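Local structure of malate oxidoreductase (Thermotoga maritima, 1VL6) at residues T66-T71 and S130-F135; K217-V222 and R246-E251; G269-N274 and V297-P302. The protein probably catalyses the NAD-dependent oxidative decarboxylation of malate to pyruvate and carbon dioxide. One frame throughout, in Å; residues are numbered along the deposited sequence.

Interaction 1. Residues T66-T71 and S130-F135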
ATOM      1  N   THR A  66      -6.607  11.876  13.588  1.00 63.74           N
ATOM      2  CA  THR A  66      -7.182  10.736  12.863  1.00 63.30           C
ATOM      3  C   THR A  66      -7.103  10.962  11.375  1.00 63.00           C
ATOM      4  O   THR A  66      -6.573  11.960  10.917  1.00 62.51           O
ATOM      5  CB  THR A  66      -8.667  10.543  13.245  1.00 67.77           C
ATOM      6  OG1 THR A  66      -9.475  11.581  12.657  1.00 61.79           O
ATOM      7  CG2 THR A  66      -8.876  10.673  14.760  1.00 69.56           C
ATOM      8  N   SER A  67      -7.662  10.027  10.627  1.00 63.80           N
ATOM      9  CA  SER A  67      -7.723  10.119   9.194  1.00 63.83           C
ATOM     10  C   SER A  67      -8.895  10.944   8.706  1.00 63.90           C
ATOM     11  O   SER A  67      -9.081  11.095   7.494  1.00 63.85           O
ATOM     12  CB  SER A  67      -7.880   8.719   8.622  1.00 64.08           C
ATOM     13  OG  SER A  67      -6.832   7.870   9.053  1.00 71.25           O
ATOM     14  N   ARG A  68      -9.701  11.472   9.622  1.00 62.61           N
ATOM     15  CA  ARG A  68     -10.926  12.169   9.244  1.00 62.50           C
ATOM     16  C   ARG A  68     -10.694  13.282   8.223  1.00 62.79           C
ATOM     17  O   ARG A  68     -11.576  13.576   7.433  1.00 63.57           O
ATOM     18  CB  ARG A  68     -11.585  12.742  10.488  1.00 60.80           C
ATOM     19  CG  ARG A  68     -12.909  13.353  10.244  1.00 63.50           C
ATOM     20  CD  ARG A  68     -13.854  13.159  11.371  1.00 68.11           C
ATOM     21  NE  ARG A  68     -15.127  13.823  11.163  1.00 59.48           N
ATOM     22  CZ  ARG A  68     -15.441  15.012  11.623  1.00 64.12           C
ATOM     23  NH1 ARG A  68     -14.572  15.710  12.336  1.00 64.60           N
ATOM     24  NH2 ARG A  68     -16.649  15.508  11.373  1.00 65.72           N
ATOM     25  N   TRP A  69      -9.506  13.881   8.249  1.00 61.48           N
ATOM     26  CA  TRP A  69      -9.146  14.984   7.361  1.00 62.52           C
ATOM     27  C   TRP A  69      -9.172  14.590   5.890  1.00 62.46           C
ATOM     28  O   TRP A  69      -9.180  15.446   4.995  1.00 62.34           O
ATOM     29  CB  TRP A  69      -7.758  15.540   7.716  1.00 60.01           C
ATOM     30  CG  TRP A  69      -6.679  14.596   7.408  1.00 63.70           C
ATOM     31  CD1 TRP A  69      -6.245  13.576   8.199  1.00 64.80           C
ATOM     32  CD2 TRP A  69      -5.886  14.540   6.204  1.00 62.59           C
ATOM     33  NE1 TRP A  69      -5.250  12.882   7.558  1.00 70.22           N
ATOM     34  CE2 TRP A  69      -5.003  13.458   6.338  1.00 65.98           C
ATOM     35  CE3 TRP A  69      -5.854  15.286   5.019  1.00 66.83           C
ATOM     36  CZ2 TRP A  69      -4.112  13.094   5.339  1.00 64.17           C
ATOM     37  CZ3 TRP A  69      -4.968  14.945   4.042  1.00 64.38           C
ATOM     38  CH2 TRP A  69      -4.104  13.855   4.203  1.00 68.25           C
ATOM     39  N   ASN A  70      -9.179  13.288   5.643  1.00 61.72           N
ATOM     40  CA  ASN A  70      -9.056  12.774   4.301  1.00 61.18           C
ATOM     41  C   ASN A  70      -9.942  11.568   4.033  1.00 61.04           C
ATOM     42  O   ASN A  70      -9.658  10.823   3.106  1.00 63.58           O
ATOM     43  CB  ASN A  70      -7.582  12.451   4.066  1.00 60.02           C
ATOM     44  CG  ASN A  70      -7.270  12.126   2.630  1.00 67.21           C
ATOM     45  OD1 ASN A  70      -7.567  12.889   1.714  1.00 65.34           O
ATOM     46  ND2 ASN A  70      -6.674  10.962   2.425  1.00 72.53           N
ATOM     47  N   THR A  71     -11.005  11.358   4.809  1.00 62.40           N
ATOM     48  CA  THR A  71     -11.930  10.246   4.512  1.00 66.09           C
ATOM     49  C   THR A  71     -13.284  10.731   4.074  1.00 64.68           C
ATOM     50  O   THR A  71     -13.771  11.743   4.514  1.00 67.69           O
ATOM     51  CB  THR A  71     -12.099   9.258   5.687  1.00 67.87           C
ATOM     52  OG1 THR A  71     -12.711   9.899   6.808  1.00 75.89           O
ATOM     53  CG2 THR A  71     -10.754   8.798   6.204  1.00 67.51           C
ATOM     54  N   SER A 130     -25.801  10.790  11.318  1.00 60.07           N
ATOM     55  CA  SER A 130     -25.225  10.060  12.422  1.00 60.93           C
ATOM     56  C   SER A 130     -23.785   9.676  12.151  1.00 62.74           C
ATOM     57  O   SER A 130     -23.055   9.377  13.090  1.00 64.39           O
ATOM     58  CB  SER A 130     -26.033   8.799  12.717  1.00 60.07           C
ATOM     59  OG  SER A 130     -25.822   7.762  11.768  1.00 59.16           O
ATOM     60  N   LEU A 131     -23.382   9.694  10.878  1.00 61.54           N
ATOM     61  CA  LEU A 131     -22.049   9.309  10.475  1.00 60.67           C
ATOM     62  C   LEU A 131     -21.084  10.451  10.501  1.00 60.84           C
ATOM     63  O   LEU A 131     -19.905  10.229  10.286  1.00 61.91           O
ATOM     64  CB  LEU A 131     -22.058   8.734   9.051  1.00 63.77           C
ATOM     65  CG  LEU A 131     -22.965   7.525   8.777  1.00 64.18           C
ATOM     66  CD1 LEU A 131     -22.886   7.168   7.331  1.00 63.03           C
ATOM     67  CD2 LEU A 131     -22.638   6.302   9.661  1.00 61.05           C
ATOM     68  N   GLU A 132     -21.544  11.660  10.809  1.00 61.34           N
ATOM     69  CA  GLU A 132     -20.666  12.815  10.713  1.00 61.59           C
ATOM     70  C   GLU A 132     -19.318  12.688  11.428  1.00 63.29           C
ATOM     71  O   GLU A 132     -18.317  13.141  10.882  1.00 64.93           O
ATOM     72  CB  GLU A 132     -21.354  14.081  11.192  1.00 61.47           C
ATOM     73  CG  GLU A 132     -20.515  15.322  10.887  1.00 65.28           C
ATOM     74  CD  GLU A 132     -21.254  16.615  10.995  1.00 62.49           C
ATOM     75  OE1 GLU A 132     -22.494  16.612  10.881  1.00 66.29           O
ATOM     76  OE2 GLU A 132     -20.567  17.631  11.174  1.00 71.94           O
ATOM     77  N   PRO A 133     -19.269  12.114  12.635  1.00 63.59           N
ATOM     78  CA  PRO A 133     -18.004  11.996  13.347  1.00 64.22           C
ATOM     79  C   PRO A 133     -16.982  11.128  12.665  1.00 63.80           C
ATOM     80  O   PRO A 133     -15.797  11.228  12.968  1.00 63.34           O
ATOM     81  CB  PRO A 133     -18.406  11.365  14.708  1.00 65.14           C
ATOM     82  CG  PRO A 133     -19.823  11.656  14.847  1.00 64.20           C
ATOM     83  CD  PRO A 133     -20.369  11.561  13.448  1.00 62.86           C
ATOM     84  N   SER A 134     -17.429  10.274  11.752  1.00 66.35           N
ATOM     85  CA  SER A 134     -16.535   9.287  11.135  1.00 66.27           C
ATOM     86  C   SER A 134     -15.915   9.716   9.804  1.00 65.70           C
ATOM     87  O   SER A 134     -15.026   9.015   9.277  1.00 66.18           O
ATOM     88  CB  SER A 134     -17.300   7.960  10.980  1.00 68.34           C
ATOM     89  OG  SER A 134     -17.789   7.537  12.259  1.00 70.65           O
ATOM     90  N   PHE A 135     -16.351  10.866   9.275  1.00 65.95           N
ATOM     91  CA  PHE A 135     -15.899  11.317   7.950  1.00 64.23           C
ATOM     92  C   PHE A 135     -15.603  12.781   7.872  1.00 63.94           C
ATOM     93  O   PHE A 135     -16.148  13.578   8.612  1.00 62.53           O
ATOM     94  CB  PHE A 135     -16.940  10.979   6.906  1.00 65.77           C
ATOM     95  CG  PHE A 135     -17.216   9.519   6.812  1.00 68.95           C
ATOM     96  CD1 PHE A 135     -16.347   8.694   6.169  1.00 64.06           C
ATOM     97  CD2 PHE A 135     -18.336   8.968   7.424  1.00 72.06           C
ATOM     98  CE1 PHE A 135     -16.605   7.343   6.112  1.00 71.98           C
ATOM     99  CE2 PHE A 135     -18.589   7.635   7.370  1.00 66.72           C
ATOM    100  CZ  PHE A 135     -17.710   6.817   6.733  1.00 68.90           C
TER

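Interaction 2. Residues K217-V222 and R246-E251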
ATOM      1  N   LYS A 217     -30.913  33.239 -20.485  1.00 62.17           N
ATOM      2  CA  LYS A 217     -32.215  33.770 -20.201  1.00 63.43           C
ATOM      3  C   LYS A 217     -33.275  32.898 -20.798  1.00 64.28           C
ATOM      4  O   LYS A 217     -34.273  32.650 -20.163  1.00 69.76           O
ATOM      5  CB  LYS A 217     -32.307  35.272 -20.578  1.00 65.34           C
ATOM      6  CG  LYS A 217     -31.322  36.141 -19.695  1.00 68.54           C
ATOM      7  CD  LYS A 217     -31.826  37.502 -19.236  1.00 75.82           C
ATOM      8  CE  LYS A 217     -30.890  38.131 -18.165  1.00 78.63           C
ATOM      9  NZ  LYS A 217     -30.566  37.249 -16.942  1.00 76.65           N
ATOM     10  N   ASN A 218     -33.061  32.369 -21.982  1.00 64.00           N
ATOM     11  CA  ASN A 218     -34.025  31.481 -22.575  1.00 63.57           C
ATOM     12  C   ASN A 218     -33.690  29.989 -22.404  1.00 63.07           C
ATOM     13  O   ASN A 218     -33.243  29.321 -23.317  1.00 64.02           O
ATOM     14  CB  ASN A 218     -34.204  31.837 -24.036  1.00 61.96           C
ATOM     15  CG  ASN A 218     -35.433  31.205 -24.601  1.00 65.76           C
ATOM     16  OD1 ASN A 218     -36.155  30.493 -23.883  1.00 63.34           O
ATOM     17  ND2 ASN A 218     -35.695  31.453 -25.877  1.00 67.23           N
ATOM     18  N   VAL A 219     -33.937  29.475 -21.218  1.00 61.70           N
ATOM     19  CA  VAL A 219     -33.795  28.045 -20.972  1.00 60.33           C
ATOM     20  C   VAL A 219     -35.163  27.412 -21.109  1.00 59.44           C
ATOM     21  O   VAL A 219     -36.130  27.892 -20.536  1.00 56.64           O
ATOM     22  CB  VAL A 219     -33.291  27.742 -19.574  1.00 58.46           C
ATOM     23  CG1 VAL A 219     -33.157  26.243 -19.366  1.00 66.34           C
ATOM     24  CG2 VAL A 219     -31.947  28.437 -19.309  1.00 64.83           C
ATOM     25  N   VAL A 220     -35.232  26.340 -21.886  1.00 60.45           N
ATOM     26  CA  VAL A 220     -36.476  25.627 -22.092  1.00 61.45           C
ATOM     27  C   VAL A 220     -36.299  24.205 -21.587  1.00 61.28           C
ATOM     28  O   VAL A 220     -35.489  23.461 -22.130  1.00 62.56           O
ATOM     29  CB  VAL A 220     -36.863  25.642 -23.570  1.00 61.51           C
ATOM     30  CG1 VAL A 220     -38.172  24.908 -23.794  1.00 69.31           C
ATOM     31  CG2 VAL A 220     -36.990  27.085 -24.061  1.00 62.40           C
ATOM     32  N   ALA A 221     -37.041  23.872 -20.543  1.00 58.77           N
ATOM     33  CA  ALA A 221     -36.990  22.578 -19.891  1.00 59.27           C
ATOM     34  C   ALA A 221     -38.023  21.624 -20.500  1.00 60.66           C
ATOM     35  O   ALA A 221     -39.175  22.011 -20.777  1.00 59.04           O
ATOM     36  CB  ALA A 221     -37.299  22.744 -18.434  1.00 59.06           C
ATOM     37  N   VAL A 222     -37.625  20.369 -20.683  1.00 60.49           N
ATOM     38  CA  VAL A 222     -38.504  19.378 -21.309  1.00 60.53           C
ATOM     39  C   VAL A 222     -38.334  18.051 -20.586  1.00 61.39           C
ATOM     40  O   VAL A 222     -37.224  17.687 -20.213  1.00 62.92           O
ATOM     41  CB  VAL A 222     -38.162  19.217 -22.803  1.00 59.01           C
ATOM     42  CG1 VAL A 222     -39.302  18.612 -23.562  1.00 56.03           C
ATOM     43  CG2 VAL A 222     -37.790  20.560 -23.409  1.00 58.16           C
ATOM     44  N   ARG A 246     -41.408  27.594 -13.468  1.00 60.17           N
ATOM     45  CA  ARG A 246     -41.583  28.984 -13.061  1.00 60.71           C
ATOM     46  C   ARG A 246     -40.383  29.880 -13.328  1.00 61.87           C
ATOM     47  O   ARG A 246     -40.517  31.082 -13.383  1.00 63.05           O
ATOM     48  CB  ARG A 246     -41.928  29.059 -11.601  1.00 59.41           C
ATOM     49  CG  ARG A 246     -43.322  28.638 -11.382  1.00 61.74           C
ATOM     50  CD  ARG A 246     -43.572  28.200  -9.993  1.00 63.56           C
ATOM     51  NE  ARG A 246     -44.994  28.293  -9.740  1.00 67.27           N
ATOM     52  CZ  ARG A 246     -45.622  27.590  -8.840  1.00 65.92           C
ATOM     53  NH1 ARG A 246     -44.961  26.732  -8.082  1.00 77.05           N
ATOM     54  NH2 ARG A 246     -46.919  27.745  -8.694  1.00 73.22           N
ATOM     55  N   ILE A 247     -39.210  29.297 -13.506  1.00 61.58           N
ATOM     56  CA  ILE A 247     -38.045  30.112 -13.776  1.00 60.34           C
ATOM     57  C   ILE A 247     -37.544  29.895 -15.175  1.00 60.87           C
ATOM     58  O   ILE A 247     -36.432  30.302 -15.477  1.00 60.98           O
ATOM     59  CB  ILE A 247     -36.899  29.831 -12.766  1.00 61.53           C
ATOM     60  CG1 ILE A 247     -36.586  28.315 -12.707  1.00 57.28           C
ATOM     61  CG2 ILE A 247     -37.252  30.438 -11.417  1.00 55.02           C
ATOM     62  CD1 ILE A 247     -35.408  27.947 -11.845  1.00 58.55           C
ATOM     63  N   THR A 248     -38.363  29.303 -16.044  1.00 61.45           N
ATOM     64  CA  THR A 248     -37.906  28.965 -17.420  1.00 61.49           C
ATOM     65  C   THR A 248     -38.898  29.402 -18.458  1.00 60.21           C
ATOM     66  O   THR A 248     -39.913  29.959 -18.147  1.00 59.24           O
ATOM     67  CB  THR A 248     -37.650  27.469 -17.612  1.00 62.74           C
ATOM     68  OG1 THR A 248     -38.730  26.733 -17.057  1.00 62.77           O
ATOM     69  CG2 THR A 248     -36.407  27.040 -16.863  1.00 62.47           C
ATOM     70  N   ASN A 249     -38.553  29.170 -19.703  1.00 60.63           N
ATOM     71  CA  ASN A 249     -39.448  29.351 -20.825  1.00 59.58           C
ATOM     72  C   ASN A 249     -40.097  30.722 -20.910  1.00 60.18           C
ATOM     73  O   ASN A 249     -41.328  30.851 -20.847  1.00 60.26           O
ATOM     74  CB  ASN A 249     -40.469  28.247 -20.791  1.00 58.08           C
ATOM     75  CG  ASN A 249     -41.246  28.167 -22.044  1.00 62.77           C
ATOM     76  OD1 ASN A 249     -40.832  28.685 -23.101  1.00 69.10           O
ATOM     77  ND2 ASN A 249     -42.381  27.506 -21.964  1.00 56.69           N
ATOM     78  N   PRO A 250     -39.274  31.750 -21.062  1.00 60.26           N
ATOM     79  CA  PRO A 250     -39.759  33.139 -21.135  1.00 61.38           C
ATOM     80  C   PRO A 250     -40.742  33.424 -22.262  1.00 61.21           C
ATOM     81  O   PRO A 250     -41.705  34.186 -22.035  1.00 60.19           O
ATOM     82  CB  PRO A 250     -38.487  33.963 -21.335  1.00 61.64           C
ATOM     83  CG  PRO A 250     -37.398  32.972 -21.671  1.00 60.81           C
ATOM     84  CD  PRO A 250     -37.812  31.676 -21.117  1.00 62.58           C
ATOM     85  N   GLU A 251     -40.497  32.824 -23.430  1.00 62.00           N
ATOM     86  CA  GLU A 251     -41.408  32.902 -24.577  1.00 64.96           C
ATOM     87  C   GLU A 251     -42.707  32.143 -24.348  1.00 65.67           C
ATOM     88  O   GLU A 251     -43.624  32.244 -25.167  1.00 66.82           O
ATOM     89  CB  GLU A 251     -40.779  32.347 -25.869  1.00 64.41           C
ATOM     90  CG  GLU A 251     -39.661  33.182 -26.468  1.00 67.46           C
ATOM     91  CD  GLU A 251     -38.790  32.406 -27.457  1.00 72.91           C
ATOM     92  OE1 GLU A 251     -38.648  31.164 -27.324  1.00 98.02           O
ATOM     93  OE2 GLU A 251     -38.188  33.041 -28.358  1.00 89.20           O
TER
HETATM   94  O   HOH W   1     -38.739  30.383 -24.009  1.00 45.11           O
HETATM   95  O   HOH W   2     -39.381  25.336 -19.577  1.00 39.32           O

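Interaction 3. Residues G269-N274 and V297-P302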
ATOM      1  N   GLY A 269     -29.284  17.122 -23.245  1.00 65.60           N
ATOM      2  CA  GLY A 269     -30.083  15.987 -22.898  1.00 64.26           C
ATOM      3  C   GLY A 269     -29.409  15.117 -21.886  1.00 63.93           C
ATOM      4  O   GLY A 269     -28.245  14.710 -22.039  1.00 63.44           O
ATOM      5  N   VAL A 270     -30.173  14.793 -20.855  1.00 65.69           N
ATOM      6  CA  VAL A 270     -29.679  14.018 -19.744  1.00 65.97           C
ATOM      7  C   VAL A 270     -30.875  13.110 -19.460  1.00 66.41           C
ATOM      8  O   VAL A 270     -31.477  13.184 -18.413  1.00 66.85           O
ATOM      9  CB  VAL A 270     -29.178  15.134 -18.744  1.00 66.37           C
ATOM     10  CG1 VAL A 270     -30.219  15.680 -17.816  1.00 70.04           C
ATOM     11  CG2 VAL A 270     -27.921  14.813 -18.084  1.00 74.71           C
ATOM     12  N   SER A 271     -31.219  12.275 -20.466  1.00 65.62           N
ATOM     13  CA  SER A 271     -32.516  11.621 -20.576  1.00 64.25           C
ATOM     14  C   SER A 271     -32.475  10.192 -21.166  1.00 64.10           C
ATOM     15  O   SER A 271     -31.990   9.306 -20.554  1.00 66.03           O
ATOM     16  CB  SER A 271     -33.483  12.538 -21.377  1.00 64.69           C
ATOM     17  OG  SER A 271     -33.182  12.638 -22.788  1.00 64.37           O
ATOM     18  N   ARG A 272     -33.041   9.962 -22.332  1.00 64.42           N
ATOM     19  CA  ARG A 272     -33.109   8.617 -22.893  1.00 66.58           C
ATOM     20  C   ARG A 272     -32.427   8.517 -24.269  1.00 65.61           C
ATOM     21  O   ARG A 272     -32.025   9.522 -24.878  1.00 67.29           O
ATOM     22  CB  ARG A 272     -34.570   8.202 -23.010  1.00 68.51           C
ATOM     23  CG  ARG A 272     -35.241   8.083 -21.629  1.00 76.56           C
ATOM     24  CD  ARG A 272     -36.726   7.845 -21.690  1.00 87.20           C
ATOM     25  NE  ARG A 272     -37.379   8.865 -22.519  1.00 95.96           N
ATOM     26  CZ  ARG A 272     -37.988   8.639 -23.695  1.00100.24           C
ATOM     27  NH1 ARG A 272     -38.061   7.409 -24.223  1.00 98.93           N
ATOM     28  NH2 ARG A 272     -38.535   9.660 -24.350  1.00 98.00           N
ATOM     29  N   GLY A 273     -32.277   7.297 -24.752  1.00 63.20           N
ATOM     30  CA  GLY A 273     -31.523   7.067 -25.987  1.00 62.04           C
ATOM     31  C   GLY A 273     -32.365   7.191 -27.266  1.00 61.81           C
ATOM     32  O   GLY A 273     -33.568   6.904 -27.289  1.00 59.00           O
ATOM     33  N   ASN A 274     -31.703   7.658 -28.322  1.00 62.49           N
ATOM     34  CA  ASN A 274     -32.292   7.767 -29.641  1.00 62.63           C
ATOM     35  C   ASN A 274     -33.662   8.427 -29.664  1.00 61.00           C
ATOM     36  O   ASN A 274     -34.589   7.891 -30.216  1.00 64.28           O
ATOM     37  CB  ASN A 274     -32.288   6.381 -30.338  1.00 61.41           C
ATOM     38  CG  ASN A 274     -30.860   5.851 -30.561  1.00 65.68           C
ATOM     39  OD1 ASN A 274     -29.971   6.578 -31.003  1.00 64.30           O
ATOM     40  ND2 ASN A 274     -30.640   4.579 -30.235  1.00 64.79           N
ATOM     41  N   VAL A 297     -26.915   4.992 -23.895  1.00 64.44           N
ATOM     42  CA  VAL A 297     -27.097   5.380 -25.285  1.00 63.31           C
ATOM     43  C   VAL A 297     -27.444   6.866 -25.382  1.00 65.04           C
ATOM     44  O   VAL A 297     -28.384   7.308 -24.722  1.00 70.23           O
ATOM     45  CB  VAL A 297     -28.244   4.699 -25.892  1.00 64.34           C
ATOM     46  CG1 VAL A 297     -28.289   5.023 -27.384  1.00 58.63           C
ATOM     47  CG2 VAL A 297     -28.168   3.206 -25.630  1.00 68.09           C
ATOM     48  N   PRO A 298     -26.725   7.651 -26.188  1.00 64.06           N
ATOM     49  CA  PRO A 298     -27.053   9.086 -26.312  1.00 63.70           C
ATOM     50  C   PRO A 298     -28.397   9.351 -26.965  1.00 64.85           C
ATOM     51  O   PRO A 298     -28.887   8.487 -27.695  1.00 64.91           O
ATOM     52  CB  PRO A 298     -25.908   9.637 -27.173  1.00 59.53           C
ATOM     53  CG  PRO A 298     -24.791   8.626 -26.981  1.00 52.82           C
ATOM     54  CD  PRO A 298     -25.503   7.323 -26.958  1.00 61.30           C
ATOM     55  N   GLU A 299     -28.961  10.545 -26.691  1.00 65.15           N
ATOM     56  CA  GLU A 299     -30.235  10.983 -27.263  1.00 64.40           C
ATOM     57  C   GLU A 299     -30.237  10.930 -28.808  1.00 62.95           C
ATOM     58  O   GLU A 299     -31.287  10.686 -29.432  1.00 60.59           O
ATOM     59  CB  GLU A 299     -30.615  12.387 -26.788  1.00 64.36           C
ATOM     60  CG  GLU A 299     -31.201  12.400 -25.377  1.00 70.14           C
ATOM     61  CD  GLU A 299     -30.160  12.551 -24.269  1.00 70.86           C
ATOM     62  OE1 GLU A 299     -28.962  12.350 -24.545  1.00 63.57           O
ATOM     63  OE2 GLU A 299     -30.561  12.851 -23.104  1.00 74.01           O
ATOM     64  N   ILE A 300     -29.063  11.145 -29.409  1.00 61.07           N
ATOM     65  CA  ILE A 300     -28.892  10.884 -30.831  1.00 60.63           C
ATOM     66  C   ILE A 300     -27.506  10.400 -31.062  1.00 60.55           C
ATOM     67  O   ILE A 300     -26.618  10.824 -30.356  1.00 61.25           O
ATOM     68  CB  ILE A 300     -29.156  12.143 -31.657  1.00 60.60           C
ATOM     69  CG1 ILE A 300     -28.958  11.855 -33.146  1.00 57.45           C
ATOM     70  CG2 ILE A 300     -28.245  13.256 -31.216  1.00 65.51           C
ATOM     71  CD1 ILE A 300     -29.444  13.009 -34.058  1.00 64.03           C
ATOM     72  N   ASP A 301     -27.317   9.500 -32.026  1.00 60.89           N
ATOM     73  CA  ASP A 301     -25.997   8.998 -32.332  1.00 62.51           C
ATOM     74  C   ASP A 301     -25.128  10.182 -32.730  1.00 63.90           C
ATOM     75  O   ASP A 301     -25.570  11.024 -33.480  1.00 66.31           O
ATOM     76  CB  ASP A 301     -26.038   7.974 -33.449  1.00 64.08           C
ATOM     77  CG  ASP A 301     -24.651   7.540 -33.880  1.00 70.10           C
ATOM     78  OD1 ASP A 301     -23.961   6.811 -33.116  1.00 70.35           O
ATOM     79  OD2 ASP A 301     -24.159   7.940 -34.952  1.00 78.56           O
ATOM     80  N   PRO A 302     -23.930  10.291 -32.175  1.00 64.96           N
ATOM     81  CA  PRO A 302     -23.084  11.457 -32.445  1.00 64.50           C
ATOM     82  C   PRO A 302     -22.705  11.640 -33.897  1.00 63.48           C
ATOM     83  O   PRO A 302     -22.739  12.761 -34.387  1.00 64.84           O
ATOM     84  CB  PRO A 302     -21.839  11.233 -31.569  1.00 64.02           C
ATOM     85  CG  PRO A 302     -22.230  10.209 -30.540  1.00 64.81           C
ATOM     86  CD  PRO A 302     -23.319   9.369 -31.187  1.00 65.95           C
TER
HETATM   87  O   HOH W   3     -27.337   7.095 -29.821  1.00 49.40           O

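Interaction 1. Residues T66-T71 and S130-F135
The guanidinium of Arg-68 meets the backbone of 132-135, with Glu-132 O at its edge and close to its plane, Phe-135 N also at the edge and in plane, and Pro-133 O and Phe-135 O placed obliquely. The ring of Phe-135 has Thr-71 OG1 lying obliquely to it, 3.9 Å from CD1, and meets the ring of Phe-112 of the second subunit. Arg-68 NH2 donates to Glu-132 O at 2.9 Å; this donor stands above the carbonyl plane, 44° out of it. Arg-68 NE adds weak bonds to Glu-132 O and to Phe-135 O (2.8 Å, bent to 125°). With CG anti to the backbone N (chi1 -174°) and a bend at chi2, the chain runs across to the carbonyls of 132-135. NH1 is held elsewhere, by Thr-62 OG1. Alongside, Thr-71 OG1 gives Ser-134 O a weak bond of 3.5 Å. The loops so joined lead into neighbouring parallel strands, 71-76 and 137-140, of the N-terminal malic enzyme domain. The carboxylate of Glu-132 bonds to Asn-160 N through OE2, which lies 4.5 Å from Arg-68 NH2, too far for a salt bridge. Carbonyl oxygens of a short 3-10 turn and the residue after it thus face a buried cation, whose charge is probably offset by their dipoles and, at longer range, by Glu-132.

Interaction 2. Residues K217-V222 and R246-E251
Asn-249 N donates to Val-219 O over 2.9 Å. Water 1 joins both segments: it lies 2.6 Å from Asn-218 OD1, takes a bond from Glu-251 N, and is also close to Asn-249 OD1. Further along the strand, water 2 accepts from Ala-221 N at 2.9 Å and donates to Thr-248 OG1, which has a second partner in Ile-244 O. The amide of Asn-218 also gives a weak 3.3 Å bond from ND2 to Glu-251 OE1, with the amide and carboxylate planes 81° apart. With an alanine here in place of Asn-218, water 1 would lose its OD1 partner and Glu-251 OE1 its weak amide donor, which is likely to leave that carboxylate less fixed.

Strand 218-223 belongs to the NAD-binding domain, whose sheet is consistent with a Rossmann fold. One of its edges pairs with strand 194-198; on the other, Ala-221 bonds to Leu-228, and the loop 246-251 bonds to Val-219 next to that short pairing.

Around these bonds carbon atoms pack on backbone and amide oxygens. Pro-250 sets its CG and CD against the start of the strand, with CD 3.4 Å from Asn-218 OD1 and CG 3.5 Å from Lys-217 O. Thr-248 sets CB beside Val-219 O; with OG1 between the backbone N and the carbonyl carbon (chi1 46°), its CG2 lies anti to that carbon and meets Val-219 CG1 at 4.2 Å. Both residues also touch Val-208 of helix 202-214. Asn-249 is fixed further by its ND2, bonded to Leu-253 O, and its side chain rests on Ile-227.

Interaction 3. Residues G269-N274 and V297-P302
Gly-273 and Glu-299 bring their CA atoms within 4.3 Å, where two irregular chains pass each other. A single backbone hydrogen bond joins them, Asn-274 N to Pro-298 O, 3.0 Å long. Two CA-H...O contacts flank it, from Gly-273 CA to the same Pro-298 O and from Glu-299 CA to Arg-272 O. Water 3 donates to Pro-298 O as well as to Asn-274 OD1, so that carbonyl serves three donors, one of them a carbon. Having no side chain, Gly-273 lets Val-297 come up against its backbone, with CB 4.0 Å from Gly-273 CA.

The segments follow strands 266-269 and 289-292, parallel neighbours in the NAD-binding domain, and so sit at the C-terminal ends of adjacent strands in a sheet consistent with a Rossmann fold. Val-270 touches Ala-203, in the helix that carries part of a GxGxxG-like pattern.

Glu-299 buries the most surface here. Its chain bends at chi2 (89°) and brings its carboxylate back toward 269-271, while its CB and CG pack near Arg-272 O. Carboxylate OE2 takes a bond from Ser-271 OG, 2.6 Å, and a weak one from Ser-271 N, although the position of this oxygen is less certain. OE1 bonds to Ala-294 N of its own loop, while OE2, if correctly placed, reaches across to Ser-271; Ser-271 OG has a further weak partner in Asn-198 ND2. At the other end Asn-274 crosses Val-297 at about a right angle, ND2 lying 3.7 Å from Val-297 CG1. Beyond it Asp-301 caps the helix 302-307, its OD2 bonded to Leu-304 N.

From the N terminus, interaction 1 comes first, closing a loop that runs from 66-71 through strands 71-76 and 110-115 to 130-135 in the N-terminal part. Interaction 2 opens only after it is complete, joining 217-222 to 246-251 in the NAD-binding domain, and interaction 3 follows, joining 269-274 to 297-302. The three are in series; none nests in or crosses another. Interaction 1 lies across the chain's centre from the others, its centre about 41 Å from that of interaction 2 and 39 Å from that of interaction 3. The last two serve one six-stranded sheet at different strands, their nearest atoms about 6 Å apart without touching.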